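PDB 6FXS: ribose 5-phosphate isomerase, putative from Trypanosoma brucei brucei, which probably catalyses the interconversion of ribose 5-phosphate and ribulose 5-phosphate. Local coordinates for residues G154-R157 and H158-R161. Sequence-based numbering, arbitrary orientation.
Sequences GEDR and HTQR. With SO4 (sulfate ion), chain C.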
loop_
_atom_site.group_PDB
_atom_site.type_symbol
_atom_site.label_atom_id
_atom_site.label_comp_id
_atom_site.label_asym_id
_atom_site.label_seq_id
_atom_site.Cartn_x
_atom_site.Cartn_y
_atom_site.Cartn_z
ATOM N N GLY B 154 -8.701 -22.687 10.502
ATOM C CA GLY B 154 -9.202 -24.059 10.727
ATOM C C GLY B 154 -10.401 -24.402 9.828
ATOM O O GLY B 154 -10.874 -25.543 9.868
ATOM N N GLU B 155 -10.873 -23.494 8.976
ATOM C CA GLU B 155 -12.080 -23.819 8.225
ATOM C C GLU B 155 -11.859 -24.804 7.096
ATOM O O GLU B 155 -10.859 -24.707 6.312
ATOM C CB GLU B 155 -12.701 -22.624 7.670
ATOM C CG GLU B 155 -13.027 -21.648 8.762
ATOM C CD GLU B 155 -13.233 -20.252 8.222
ATOM O OE1 GLU B 155 -12.297 -19.469 7.979
ATOM O OE2 GLU B 155 -14.425 -19.932 8.074
ATOM N N ASP B 156 -12.764 -25.761 7.017
ATOM C CA ASP B 156 -12.640 -26.819 6.034
ATOM C C ASP B 156 -12.638 -26.325 4.548
ATOM O O ASP B 156 -11.960 -26.911 3.690
ATOM C CB ASP B 156 -13.731 -27.913 6.119
ATOM C CG ASP B 156 -13.306 -29.173 5.265
ATOM O OD1 ASP B 156 -12.189 -29.686 5.503
ATOM O OD2 ASP B 156 -13.999 -29.548 4.304
ATOM N N ARG B 157 -13.349 -25.271 4.265
ATOM C CA ARG B 157 -13.334 -24.774 2.901
ATOM C C ARG B 157 -11.926 -24.238 2.473
ATOM O O ARG B 157 -11.512 -24.494 1.379
ATOM C CB ARG B 157 -14.458 -23.846 2.691
ATOM C CG ARG B 157 -14.143 -22.512 3.101
ATOM C CD ARG B 157 -15.411 -21.688 2.994
ATOM N NE ARG B 157 -15.156 -20.452 3.724
ATOM C CZ ARG B 157 -15.048 -20.355 5.044
ATOM N NH1 ARG B 157 -15.205 -21.440 5.853
ATOM N NH2 ARG B 157 -14.792 -19.148 5.555
ATOM N N HIS B 158 -11.163 -23.678 3.392
ATOM C CA HIS B 158 -9.748 -23.307 3.076
ATOM C C HIS B 158 -8.902 -24.549 3.030
ATOM O O HIS B 158 -8.059 -24.709 2.126
ATOM C CB HIS B 158 -9.179 -22.289 4.073
ATOM C CG HIS B 158 -10.021 -21.085 4.208
ATOM N ND1 HIS B 158 -10.430 -20.347 3.114
ATOM C CD2 HIS B 158 -10.642 -20.538 5.289
ATOM C CE1 HIS B 158 -11.281 -19.411 3.505
ATOM N NE2 HIS B 158 -11.431 -19.508 4.822
ATOM N N THR B 159 -9.135 -25.482 3.957
ATOM C CA THR B 159 -8.376 -26.727 3.898
ATOM C C THR B 159 -8.513 -27.434 2.536
ATOM O O THR B 159 -7.526 -27.901 2.001
ATOM C CB THR B 159 -8.742 -27.660 5.062
ATOM O OG1 THR B 159 -8.411 -26.958 6.267
ATOM C CG2 THR B 159 -7.868 -28.966 4.988
ATOM N N GLN B 160 -9.717 -27.561 2.008
ATOM C CA GLN B 160 -9.924 -28.189 0.684
ATOM C C GLN B 160 -9.174 -27.461 -0.423
ATOM O O GLN B 160 -8.651 -28.076 -1.322
ATOM C CB GLN B 160 -11.402 -28.249 0.343
ATOM C CG GLN B 160 -12.082 -29.377 1.094
ATOM C CD GLN B 160 -13.541 -29.542 0.734
ATOM O OE1 GLN B 160 -14.337 -29.861 1.612
ATOM N NE2 GLN B 160 -13.901 -29.344 -0.541
ATOM N N ARG B 161 -9.154 -26.138 -0.349
ATOM C CA ARG B 161 -8.354 -25.340 -1.283
ATOM C C ARG B 161 -6.889 -25.680 -1.197
ATOM O O ARG B 161 -6.223 -25.943 -2.213
ATOM C CB ARG B 161 -8.627 -23.835 -1.063
ATOM C CG ARG B 161 -9.998 -23.490 -1.545
ATOM C CD ARG B 161 -10.609 -22.251 -0.974
ATOM N NE ARG B 161 -12.059 -22.236 -1.240
ATOM C CZ ARG B 161 -12.898 -21.377 -0.660
ATOM N NH1 ARG B 161 -12.440 -20.492 0.188
ATOM N NH2 ARG B 161 -14.187 -21.388 -0.922
HETATM S S SO4 C . -15.287 -18.252 1.220
HETATM O O1 SO4 C . -15.208 -16.918 0.610
HETATM O O2 SO4 C . -13.871 -18.486 1.535
HETATM O O3 SO4 C . -15.842 -19.362 0.392
HETATM O O4 SO4 C . -16.232 -18.301 2.389
HETATM O O HOH W 1 -10.036 -27.607 8.404
#
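One face of the His-158 imidazole is covered by Arg-157, whose CG sits 4.2 Å from the ring centroid and almost on the ring normal, a CH-pi contact; at the ring's edge, in its plane, lies Glu-155 OE1. The Arg-157 guanidinium has His-158 NE2 over one face, with Glu-155 OE2 and the sulfate at its edge, while Arg-161 sets a face of its own guanidinium over Arg-157 CG. At its edge, Arg-161 NH1 donates to sulfate O2 at 2.8 Å and NH2 to O3 at 2.9 Å, both nearly straight, arginine's two amino groups matching two oxygens of the anion. This is the N-terminal end of the C-terminal helix 156-169, with Glu-155 as N-cap residue. Arg-157 CG lies between the backbone N and the carbonyl carbon (chi1 85°), which brings it over the imidazole, and the extended chain carries NE to the anion. Carrying N-H groups on several edges, the planar guanidinium suits this place: NH2 forms a salt bridge with Glu-155 OE2 at 2.7 Å, meeting the carboxylate from above its plane, while NE donates to sulfate O4 at 2.8 Å. The two guanidinium planes are nearly perpendicular (86°), and the sulfate, probably from the crystallisation liquor, should offset their like charges; another chain also binds it. His-158, flat and buried, also stacks on His-122, and Arg-161 NE forms a salt bridge to an acidic side chain of another chain. Thr-159 N donates to Glu-155 O and Gln-160 N to Asp-156 O, the i to i+4 bonds that start the helix. Thr-159 suits the first turn because its short hydroxyl stays close to the backbone: OG1 is hydrogen-bonded to Tyr-152 OH and to a water, 2.8 Å away, that donates to Gly-154 O at 2.7 Å.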